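PDB 6VJR: vinylacetyl-CoA Delta-isomerase from Nitrosopumilus maritimus SCM1, which probably interconverts vinylacetyl-CoA and crotonyl-CoA and dehydrates 4-hydroxybutyryl-CoA, binding a [4Fe-4S] cluster, an iron ion and FAD. Local coordinates for residues A308-Y313 and D382-L387; D301-A306 and E429-G434; L356-L361 and F491-K496. All coordinates share one frame; numbering follows the deposited sequence.

Contact 1: A308-Y313 and D382-L387. With FAD (flavin-adenine dinucleotide), chain V.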
loop_
_atom_site.group_PDB
_atom_site.type_symbol
_atom_site.label_atom_id
_atom_site.label_comp_id
_atom_site.label_asym_id
_atom_site.label_seq_id
_atom_site.Cartn_x
_atom_site.Cartn_y
_atom_site.Cartn_z
ATOM N N ALA A 308 1.393 11.297 -19.653
ATOM C CA ALA A 308 2.666 11.570 -20.323
ATOM C C ALA A 308 2.539 12.803 -21.209
ATOM O O ALA A 308 3.482 13.596 -21.327
ATOM C CB ALA A 308 3.149 10.374 -21.107
ATOM N N THR A 309 1.365 12.940 -21.850
ATOM C CA THR A 309 1.133 14.103 -22.698
ATOM C C THR A 309 1.130 15.395 -21.884
ATOM O O THR A 309 1.756 16.363 -22.309
ATOM C CB THR A 309 -0.125 13.933 -23.523
ATOM O OG1 THR A 309 -0.025 12.787 -24.370
ATOM C CG2 THR A 309 -0.433 15.169 -24.334
ATOM N N ILE A 310 0.366 15.442 -20.786
ATOM C CA ILE A 310 0.335 16.681 -20.003
ATOM C C ILE A 310 1.726 17.021 -19.441
ATOM O O ILE A 310 2.116 18.186 -19.384
ATOM C CB ILE A 310 -0.797 16.691 -18.958
ATOM C CG1 ILE A 310 -0.969 18.052 -18.315
ATOM C CG2 ILE A 310 -0.584 15.647 -17.862
ATOM C CD1 ILE A 310 -1.276 19.198 -19.256
ATOM N N ALA A 311 2.512 16.030 -19.020
ATOM C CA ALA A 311 3.873 16.267 -18.549
ATOM C C ALA A 311 4.711 16.946 -19.634
ATOM O O ALA A 311 5.440 17.912 -19.375
ATOM C CB ALA A 311 4.546 15.001 -18.062
ATOM N N ASP A 312 4.581 16.457 -20.876
ATOM C CA ASP A 312 5.236 17.037 -22.037
ATOM C C ASP A 312 4.808 18.488 -22.250
ATOM O O ASP A 312 5.660 19.389 -22.315
ATOM C CB ASP A 312 4.911 16.136 -23.215
ATOM C CG ASP A 312 5.328 16.615 -24.579
ATOM O OD1 ASP A 312 5.839 17.718 -24.643
ATOM O OD2 ASP A 312 5.101 15.868 -25.572
ATOM N N TYR A 313 3.493 18.731 -22.242
ATOM C CA TYR A 313 2.965 20.074 -22.463
ATOM C C TYR A 313 3.393 21.045 -21.354
ATOM O O TYR A 313 3.505 22.263 -21.594
ATOM C CB TYR A 313 1.445 19.971 -22.528
ATOM C CG TYR A 313 0.857 19.313 -23.770
ATOM C CD1 TYR A 313 1.619 19.082 -24.919
ATOM C CD2 TYR A 313 -0.510 19.060 -23.834
ATOM C CE1 TYR A 313 1.032 18.542 -26.044
ATOM C CE2 TYR A 313 -1.098 18.568 -24.980
ATOM C CZ TYR A 313 -0.333 18.355 -26.101
ATOM O OH TYR A 313 -0.951 17.825 -27.212
ATOM N N ASP A 382 -1.802 13.731 -10.041
ATOM C CA ASP A 382 -0.534 14.338 -9.578
ATOM C C ASP A 382 0.224 14.948 -10.765
ATOM O O ASP A 382 0.633 16.126 -10.794
ATOM C CB ASP A 382 0.308 13.280 -8.892
ATOM C CG ASP A 382 1.676 13.702 -8.355
ATOM O OD1 ASP A 382 2.087 14.903 -8.539
ATOM O OD2 ASP A 382 2.348 12.833 -7.748
ATOM N N ILE A 383 0.405 14.134 -11.818
ATOM C CA ILE A 383 1.182 14.584 -12.971
ATOM C C ILE A 383 0.506 15.769 -13.664
ATOM O O ILE A 383 1.177 16.643 -14.196
ATOM C CB ILE A 383 1.424 13.399 -13.923
ATOM C CG1 ILE A 383 2.286 12.326 -13.238
ATOM C CG2 ILE A 383 2.036 13.889 -15.223
ATOM C CD1 ILE A 383 2.345 11.004 -13.917
ATOM N N ALA A 384 -0.828 15.794 -13.707
ATOM C CA ALA A 384 -1.550 16.827 -14.461
ATOM C C ALA A 384 -1.424 18.221 -13.839
ATOM O O ALA A 384 -1.339 19.226 -14.563
ATOM C CB ALA A 384 -2.988 16.437 -14.570
ATOM N N GLY A 385 -1.452 18.296 -12.514
ATOM C CA GLY A 385 -1.531 19.593 -11.838
ATOM C C GLY A 385 -2.967 20.044 -11.552
ATOM O O GLY A 385 -3.953 19.392 -11.922
ATOM N N GLY A 386 -3.066 21.180 -10.837
ATOM C CA GLY A 386 -4.347 21.670 -10.371
ATOM C C GLY A 386 -5.376 21.990 -11.451
ATOM O O GLY A 386 -6.599 21.963 -11.180
ATOM N N LEU A 387 -4.904 22.362 -12.659
ATOM C CA LEU A 387 -5.805 22.771 -13.735
ATOM C C LEU A 387 -6.728 21.627 -14.154
ATOM O O LEU A 387 -7.766 21.871 -14.729
ATOM C CB LEU A 387 -4.935 23.274 -14.885
ATOM C CG LEU A 387 -5.464 24.359 -15.799
ATOM C CD1 LEU A 387 -6.021 25.555 -15.070
ATOM C CD2 LEU A 387 -4.358 24.694 -16.768
HETATM P PA FAD V . 2.223 21.722 -11.718
HETATM O O1A FAD V . 3.274 22.522 -11.051
HETATM O O2A FAD V . 2.047 21.841 -13.192
HETATM O O5B FAD V . 2.470 20.226 -11.258
HETATM C C5B FAD V . 2.158 19.127 -12.150
HETATM C C4B FAD V . 3.161 18.018 -11.944
HETATM O O4B FAD V . 4.435 18.473 -12.452
HETATM C C3B FAD V . 3.418 17.609 -10.470
HETATM O O3B FAD V . 3.705 16.211 -10.384
HETATM C C2B FAD V . 4.666 18.447 -10.083
HETATM O O2B FAD V . 5.469 17.929 -9.039
HETATM C C1B FAD V . 5.417 18.447 -11.410
HETATM N N9A FAD V . 6.344 19.552 -11.586
HETATM C C8A FAD V . 6.047 20.873 -11.796
HETATM N N7A FAD V . 7.110 21.635 -11.930
HETATM C C5A FAD V . 8.176 20.772 -11.797
HETATM C C6A FAD V . 9.567 20.980 -11.870
HETATM N N6A FAD V . 10.111 22.166 -12.113
HETATM N N1A FAD V . 10.378 19.910 -11.670
HETATM C C2A FAD V . 9.786 18.727 -11.450
HETATM N N3A FAD V . 8.495 18.414 -11.358
HETATM C C4A FAD V . 7.721 19.479 -11.586
HETATM N N1 FAD V . -2.953 28.260 -4.913
HETATM C C2 FAD V . -3.091 29.502 -4.354
HETATM O O2 FAD V . -2.215 30.365 -4.409
HETATM N N3 FAD V . -4.264 29.828 -3.706
HETATM C C4 FAD V . -5.352 29.029 -3.488
HETATM O O4 FAD V . -6.380 29.463 -2.956
HETATM C C4X FAD V . -5.244 27.768 -4.146
HETATM N N5 FAD V . -6.286 26.925 -4.059
HETATM C C5X FAD V . -6.263 25.791 -4.843
HETATM C C6 FAD V . -7.397 24.980 -4.957
HETATM C C7 FAD V . -7.421 23.865 -5.797
HETATM C C7M FAD V . -8.687 23.067 -5.981
HETATM C C8 FAD V . -6.225 23.396 -6.345
HETATM C C8M FAD V . -6.192 22.191 -7.241
HETATM C C9 FAD V . -5.096 24.186 -6.250
HETATM C C9A FAD V . -5.089 25.380 -5.495
HETATM N N10 FAD V . -3.964 26.207 -5.413
HETATM C C10 FAD V . -4.018 27.463 -4.834
HETATM C "C1'" FAD V . -2.837 25.914 -6.312
HETATM C "C2'" FAD V . -1.872 24.820 -5.896
HETATM O "O2'" FAD V . -0.961 25.388 -4.963
HETATM C "C3'" FAD V . -1.149 24.308 -7.128
HETATM O "O3'" FAD V . -2.103 23.527 -7.828
HETATM C "C4'" FAD V . 0.138 23.533 -6.815
HETATM O "O4'" FAD V . 1.192 24.362 -6.337
HETATM C "C5'" FAD V . 0.623 22.737 -8.005
HETATM O "O5'" FAD V . 0.919 23.685 -9.072
HETATM P P FAD V . 0.273 23.435 -10.511
HETATM O O1P FAD V . -1.170 23.299 -10.399
HETATM O O2P FAD V . 0.826 24.489 -11.390
HETATM O O3P FAD V . 0.806 22.039 -11.010
#
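I310 and A311 of helix 295-314 press against I383 and A384 in the last turn of helix 372-384, and the same turn runs into the loop that holds FAD. The packing is closest at I310, whose methyl CG2 lies 3.7 Å from CA of A384, against the backbone itself, with A384 CB slightly farther from that methyl at 4.2 Å. The small side chain of A384 is consistent with this close approach. The I310 and I383 side chains run past one another, antiparallel. The CG2 branch of I383, placed anti to its own backbone N, makes both of that residue's touches, with A311 CB at 3.9 Å and with I310 CG2 at 4.1 Å.

The rest of segment 382-387 is looser toward the helix: D382, G385 and G386 make no touch with segment 308-313 and line the cofactor instead. D382 OD1 accepts the ribose hydroxyl O3B of FAD at 2.8 Å, and G386 N donates to the phosphate oxygen O1P at 2.9 Å, with an N-H...O angle of 155°. G385 leaves the helix with positive phi (91°), and a CB there would clash with FAD O3P, so the absent side chain lets the pyrophosphate come close to the chain.

A third-subunit set that includes K151, R154 and T188 holds FAD too, which places this pocket at a subunit boundary. K325 of helix 320-345 pairs with the second oxygen of D382. That helix also touches A311 and I383, while L425 and I428 of helix 418-432 touch I310, so the contact sits within a bundle of four helices.

Contact 2: D301-A306 and E429-G434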
loop_
_atom_site.group_PDB
_atom_site.type_symbol
_atom_site.label_atom_id
_atom_site.label_comp_id
_atom_site.label_asym_id
_atom_site.label_seq_id
_atom_site.Cartn_x
_atom_site.Cartn_y
_atom_site.Cartn_z
ATOM N N ASP A 301 -3.905 2.242 -20.497
ATOM C CA ASP A 301 -2.963 2.688 -21.519
ATOM C C ASP A 301 -3.276 4.124 -21.961
ATOM O O ASP A 301 -2.390 4.966 -22.107
ATOM C CB ASP A 301 -3.049 1.762 -22.730
ATOM C CG ASP A 301 -2.528 0.347 -22.496
ATOM O OD1 ASP A 301 -1.643 0.177 -21.633
ATOM O OD2 ASP A 301 -3.022 -0.609 -23.208
ATOM N N VAL A 302 -4.554 4.427 -22.149
ATOM C CA VAL A 302 -5.003 5.778 -22.508
ATOM C C VAL A 302 -4.641 6.776 -21.401
ATOM O O VAL A 302 -4.116 7.840 -21.695
ATOM C CB VAL A 302 -6.513 5.787 -22.821
ATOM C CG1 VAL A 302 -7.033 7.206 -22.997
ATOM C CG2 VAL A 302 -6.860 4.931 -24.022
ATOM N N LEU A 303 -4.947 6.457 -20.143
ATOM C CA LEU A 303 -4.695 7.357 -19.023
ATOM C C LEU A 303 -3.202 7.633 -18.858
ATOM O O LEU A 303 -2.770 8.735 -18.584
ATOM C CB LEU A 303 -5.403 6.807 -17.801
ATOM C CG LEU A 303 -5.397 7.757 -16.603
ATOM C CD1 LEU A 303 -5.872 9.121 -16.922
ATOM C CD2 LEU A 303 -6.270 7.127 -15.503
ATOM N N ILE A 304 -2.389 6.588 -19.029
ATOM C CA ILE A 304 -0.942 6.724 -18.962
ATOM C C ILE A 304 -0.475 7.676 -20.069
ATOM O O ILE A 304 0.304 8.607 -19.872
ATOM C CB ILE A 304 -0.273 5.354 -19.065
ATOM C CG1 ILE A 304 -0.535 4.510 -17.839
ATOM C CG2 ILE A 304 1.210 5.515 -19.382
ATOM C CD1 ILE A 304 -0.207 3.045 -18.028
ATOM N N GLY A 305 -1.000 7.460 -21.275
ATOM C CA GLY A 305 -0.708 8.329 -22.386
ATOM C C GLY A 305 -1.121 9.785 -22.114
ATOM O O GLY A 305 -0.408 10.711 -22.508
ATOM N N ALA A 306 -2.280 9.991 -21.482
ATOM C CA ALA A 306 -2.720 11.330 -21.155
ATOM C C ALA A 306 -1.786 11.980 -20.143
ATOM O O ALA A 306 -1.439 13.155 -20.307
ATOM C CB ALA A 306 -4.117 11.303 -20.670
ATOM N N GLU A 429 -9.603 14.507 -16.493
ATOM C CA GLU A 429 -10.767 14.741 -15.644
ATOM C C GLU A 429 -11.882 13.725 -15.928
ATOM O O GLU A 429 -12.476 13.139 -15.035
ATOM C CB GLU A 429 -11.252 16.178 -15.833
ATOM C CG GLU A 429 -12.374 16.584 -14.889
ATOM C CD GLU A 429 -13.206 17.816 -15.307
ATOM O OE1 GLU A 429 -13.174 18.184 -16.514
ATOM O OE2 GLU A 429 -13.890 18.432 -14.445
ATOM N N ASN A 430 -12.140 13.492 -17.211
ATOM C CA ASN A 430 -13.194 12.591 -17.636
ATOM C C ASN A 430 -12.984 11.167 -17.134
ATOM O O ASN A 430 -13.940 10.489 -16.790
ATOM C CB ASN A 430 -13.263 12.612 -19.163
ATOM C CG ASN A 430 -14.105 11.536 -19.806
ATOM O OD1 ASN A 430 -15.344 11.571 -19.789
ATOM N ND2 ASN A 430 -13.434 10.541 -20.333
ATOM N N MET A 431 -11.742 10.715 -17.131
ATOM C CA MET A 431 -11.429 9.345 -16.739
ATOM C C MET A 431 -11.251 9.170 -15.226
ATOM O O MET A 431 -11.303 8.027 -14.757
ATOM C CB MET A 431 -10.188 8.858 -17.472
ATOM C CG MET A 431 -10.427 8.770 -18.964
ATOM S SD MET A 431 -9.060 8.052 -19.880
ATOM C CE MET A 431 -9.335 6.324 -19.441
ATOM N N THR A 432 -11.017 10.249 -14.469
ATOM C CA THR A 432 -10.746 10.135 -13.024
ATOM C C THR A 432 -11.866 10.676 -12.140
ATOM O O THR A 432 -11.993 10.230 -11.006
ATOM C CB THR A 432 -9.398 10.801 -12.745
ATOM O OG1 THR A 432 -9.450 12.204 -12.966
ATOM C CG2 THR A 432 -8.273 10.155 -13.536
ATOM N N LEU A 433 -12.665 11.623 -12.643
ATOM C CA LEU A 433 -13.801 12.194 -11.938
ATOM C C LEU A 433 -15.114 12.108 -12.721
ATOM O O LEU A 433 -16.188 12.037 -12.121
ATOM C CB LEU A 433 -13.533 13.645 -11.554
ATOM C CG LEU A 433 -12.388 13.870 -10.576
ATOM C CD1 LEU A 433 -12.085 15.346 -10.399
ATOM C CD2 LEU A 433 -12.731 13.219 -9.297
ATOM N N GLY A 434 -15.053 12.173 -14.039
ATOM C CA GLY A 434 -16.211 12.380 -14.876
ATOM C C GLY A 434 -16.824 11.103 -15.407
ATOM O O GLY A 434 -16.809 10.051 -14.749
#
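V302 and L303 meet M431 and T432 where two helices of the acyl-CoA dehydrogenase-like helical domain, 295-314 and 418-432, come together. The backbones stay well separated, with the nearest CA atoms, those of L303 and M431, 7.4 Å apart; side chains therefore bridge the space.

V302 comes first along the helix. Its CG1 branch, anti to the backbone N (chi1 172°), lies 3.8 Å from M431 SD, the two side chains crossing at about a right angle. Next, L303 serves two neighbours: its CB lies 4.3 Å from M431 CE, while its CD2 tip reaches T432 CG2. M431 thus spans both residues: with the chain bent at chi3 (76°), CE runs alongside helix 295-314, near L303 CB, and does not extend straight on from SD. I304 turns to helix 320-345, packing on I326 and M329, whereas A306 continues the same interface against I428 and I424, about one and two turns back along helix 418-432.

On the facing segment the helix is ending. E429 O receives N-H groups from T432, L433 and G434, three donors on one carbonyl, and L433 is the first residue to depart from helical angles. T432 turns its hydroxyl away from this apolar interface to I428 O and Q381 NE2. The second subunit packs against helix 295-314 as well, L474 on V302 and A471 on A306. Across the contact itself, the touch of T432 is made by its methyl, with CG2 at 4.1 Å from L303 CD2.

Contact 3: L356-L361 and F491-K496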
loop_
_atom_site.group_PDB
_atom_site.type_symbol
_atom_site.label_atom_id
_atom_site.label_comp_id
_atom_site.label_asym_id
_atom_site.label_seq_id
_atom_site.Cartn_x
_atom_site.Cartn_y
_atom_site.Cartn_z
ATOM N N LEU A 356 -13.623 -22.864 -20.205
ATOM C CA LEU A 356 -13.757 -21.947 -19.070
ATOM C C LEU A 356 -12.370 -21.565 -18.576
ATOM O O LEU A 356 -11.514 -22.416 -18.355
ATOM C CB LEU A 356 -14.567 -22.677 -17.994
ATOM C CG LEU A 356 -14.826 -21.899 -16.700
ATOM C CD1 LEU A 356 -15.776 -20.741 -16.967
ATOM C CD2 LEU A 356 -15.379 -22.777 -15.635
ATOM N N ASN A 357 -12.140 -20.271 -18.369
ATOM C CA ASN A 357 -10.889 -19.787 -17.839
ATOM C C ASN A 357 -10.727 -20.208 -16.373
ATOM O O ASN A 357 -11.658 -20.645 -15.701
ATOM C CB ASN A 357 -10.830 -18.265 -17.959
ATOM C CG ASN A 357 -11.989 -17.637 -17.236
ATOM O OD1 ASN A 357 -13.156 -17.799 -17.601
ATOM N ND2 ASN A 357 -11.679 -16.919 -16.180
ATOM N N ASP A 358 -9.483 -20.111 -15.887
ATOM C CA ASP A 358 -9.115 -20.464 -14.530
ATOM C C ASP A 358 -9.778 -19.534 -13.531
ATOM O O ASP A 358 -9.481 -18.344 -13.477
ATOM C CB ASP A 358 -7.610 -20.429 -14.320
ATOM C CG ASP A 358 -7.186 -21.005 -12.981
ATOM O OD1 ASP A 358 -7.568 -20.415 -11.949
ATOM O OD2 ASP A 358 -6.501 -22.069 -12.978
ATOM N N ASP A 359 -10.661 -20.101 -12.713
ATOM C CA ASP A 359 -11.461 -19.298 -11.789
ATOM C C ASP A 359 -10.602 -18.561 -10.753
ATOM O O ASP A 359 -10.830 -17.381 -10.499
ATOM C CB ASP A 359 -12.488 -20.173 -11.103
ATOM C CG ASP A 359 -13.525 -19.388 -10.327
ATOM O OD1 ASP A 359 -13.129 -18.805 -9.289
ATOM O OD2 ASP A 359 -14.674 -19.372 -10.791
ATOM N N MET A 360 -9.649 -19.245 -10.153
ATOM C CA MET A 360 -8.808 -18.641 -9.144
ATOM C C MET A 360 -8.098 -17.424 -9.721
ATOM O O MET A 360 -8.121 -16.358 -9.125
ATOM C CB MET A 360 -7.795 -19.631 -8.556
ATOM C CG MET A 360 -6.814 -18.962 -7.641
ATOM S SD MET A 360 -7.460 -18.385 -6.078
ATOM C CE MET A 360 -7.074 -19.797 -5.028
ATOM N N LEU A 361 -7.494 -17.582 -10.887
ATOM C CA LEU A 361 -6.761 -16.470 -11.464
ATOM C C LEU A 361 -7.667 -15.326 -11.927
ATOM O O LEU A 361 -7.235 -14.176 -11.912
ATOM C CB LEU A 361 -5.843 -16.966 -12.557
ATOM C CG LEU A 361 -4.766 -17.946 -12.110
ATOM C CD1 LEU A 361 -4.037 -18.541 -13.281
ATOM C CD2 LEU A 361 -3.786 -17.182 -11.238
ATOM N N PHE A 491 -4.836 -26.520 -7.717
ATOM C CA PHE A 491 -3.519 -27.133 -7.869
ATOM C C PHE A 491 -3.503 -28.233 -8.927
ATOM O O PHE A 491 -2.452 -28.472 -9.551
ATOM C CB PHE A 491 -2.871 -27.536 -6.550
ATOM C CG PHE A 491 -2.312 -26.367 -5.769
ATOM C CD1 PHE A 491 -1.750 -25.277 -6.398
ATOM C CD2 PHE A 491 -2.347 -26.363 -4.388
ATOM C CE1 PHE A 491 -1.244 -24.203 -5.646
ATOM C CE2 PHE A 491 -1.813 -25.294 -3.665
ATOM C CZ PHE A 491 -1.313 -24.205 -4.302
ATOM N N LYS A 492 -4.651 -28.844 -9.193
ATOM C CA LYS A 492 -4.729 -29.746 -10.334
ATOM C C LYS A 492 -4.472 -29.011 -11.643
ATOM O O LYS A 492 -3.818 -29.557 -12.500
ATOM C CB LYS A 492 -6.045 -30.508 -10.332
ATOM C CG LYS A 492 -6.124 -31.488 -9.196
ATOM C CD LYS A 492 -7.468 -32.191 -9.185
ATOM C CE LYS A 492 -7.696 -33.003 -7.979
ATOM N NZ LYS A 492 -9.108 -33.384 -8.010
ATOM N N ARG A 493 -4.991 -27.795 -11.799
ATOM C CA ARG A 493 -4.732 -26.998 -12.989
ATOM C C ARG A 493 -3.277 -26.505 -12.998
ATOM O O ARG A 493 -2.572 -26.532 -14.037
ATOM C CB ARG A 493 -5.753 -25.862 -13.104
ATOM C CG ARG A 493 -7.213 -26.256 -13.298
ATOM C CD ARG A 493 -8.059 -25.039 -13.635
ATOM N NE ARG A 493 -8.158 -24.024 -12.571
ATOM C CZ ARG A 493 -9.042 -23.991 -11.560
ATOM N NH1 ARG A 493 -9.906 -24.985 -11.404
ATOM N NH2 ARG A 493 -9.095 -22.942 -10.733
ATOM N N VAL A 494 -2.816 -26.030 -11.848
ATOM C CA VAL A 494 -1.484 -25.449 -11.776
ATOM C C VAL A 494 -0.415 -26.461 -12.178
ATOM O O VAL A 494 0.509 -26.131 -12.932
ATOM C CB VAL A 494 -1.214 -24.872 -10.371
ATOM C CG1 VAL A 494 0.274 -24.596 -10.134
ATOM C CG2 VAL A 494 -2.039 -23.620 -10.126
ATOM N N PHE A 495 -0.543 -27.702 -11.702
ATOM C CA PHE A 495 0.479 -28.714 -11.941
ATOM C C PHE A 495 0.154 -29.671 -13.098
ATOM O O PHE A 495 0.884 -30.631 -13.305
ATOM C CB PHE A 495 0.767 -29.462 -10.640
ATOM C CG PHE A 495 1.351 -28.553 -9.558
ATOM C CD1 PHE A 495 2.512 -27.804 -9.763
ATOM C CD2 PHE A 495 0.696 -28.392 -8.355
ATOM C CE1 PHE A 495 3.004 -26.949 -8.777
ATOM C CE2 PHE A 495 1.204 -27.542 -7.372
ATOM C CZ PHE A 495 2.351 -26.822 -7.599
ATOM N N LYS A 496 -0.906 -29.408 -13.848
ATOM C CA LYS A 496 -1.267 -30.211 -15.016
ATOM C C LYS A 496 -0.097 -30.216 -15.993
ATOM O O LYS A 496 0.395 -29.146 -16.372
ATOM C CB LYS A 496 -2.521 -29.667 -15.703
ATOM C CG LYS A 496 -3.133 -30.546 -16.770
ATOM C CD LYS A 496 -4.415 -29.913 -17.304
ATOM C CE LYS A 496 -5.149 -30.767 -18.268
ATOM N NZ LYS A 496 -6.114 -29.985 -19.044
#
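R493 and D358 form a side-on, two-nitrogen salt bridge that joins the N-cap of helix 359-369 to the short C-terminal helix 489-494. NE of R493 donates to OD2 of D358 at 2.6 Å, and the bond is nearly straight at 168°. The second arm, NH2 to OD1, is longer at 3.2 Å and more bent. The groups are far from coplanar: their planes stand 74° apart. OD2 lies in the guanidinium plane at its edge, yet NE meets that oxygen from well above the carboxylate plane, as NH2 does at OD1. The guanidinium edge therefore meets the carboxylate from above its plane instead of lying in it, a geometry unlike the flat fork of a coplanar pair.

The same carboxylate caps the helix. OD1 accepts L361 N at 3.0 Å, on its anti side but tilted out of the carboxylate plane, while R493 NH2 reaches that atom from the opposite face, so one oxygen is gripped by two donors. D358 holds CG anti to the backbone N (chi1 -171°), which puts the carboxylate between the first helical turn and R493. Replacing D358 by an alanine removes both carboxylate oxygens and is likely to leave R493 without its charged mate and L361 N without its capping acceptor.

The R493 chain is bent at chi3, which brings its guanidinium round to D358, with Q461 OE1 as a weak further partner for NH2. Y490, on the same C-terminal helix, packs against D358, M360 and L361, and the second subunit places F337 against V494. D359 sends its carboxylate elsewhere, to Q363 and Q457. Beside the salt bridge, R493 CD also lies 3.4 Å from D358 OD2.

How the contacts relate
Contacts 1 and 2 share helix 295-314, and their centres are 11 Å apart; along the chain, contact 1 is nested inside the loop closed by contact 2. Contact 1 supplies FAD-binding residues directly (D382 and G386), whereas contact 2 stays clear of both cofactors: the T432 side chain is about 12 Å from FAD and that of M431 about 11 Å from the iron-sulfur cluster. Contact 3 is remote, its centre 42 Å from contact 1 and 34 Å from contact 2, but the D359 side chain is about 10 Å from that of the iron ligand H289. Contact 3 alternates in sequence with each of the others, and all three touch the second subunit.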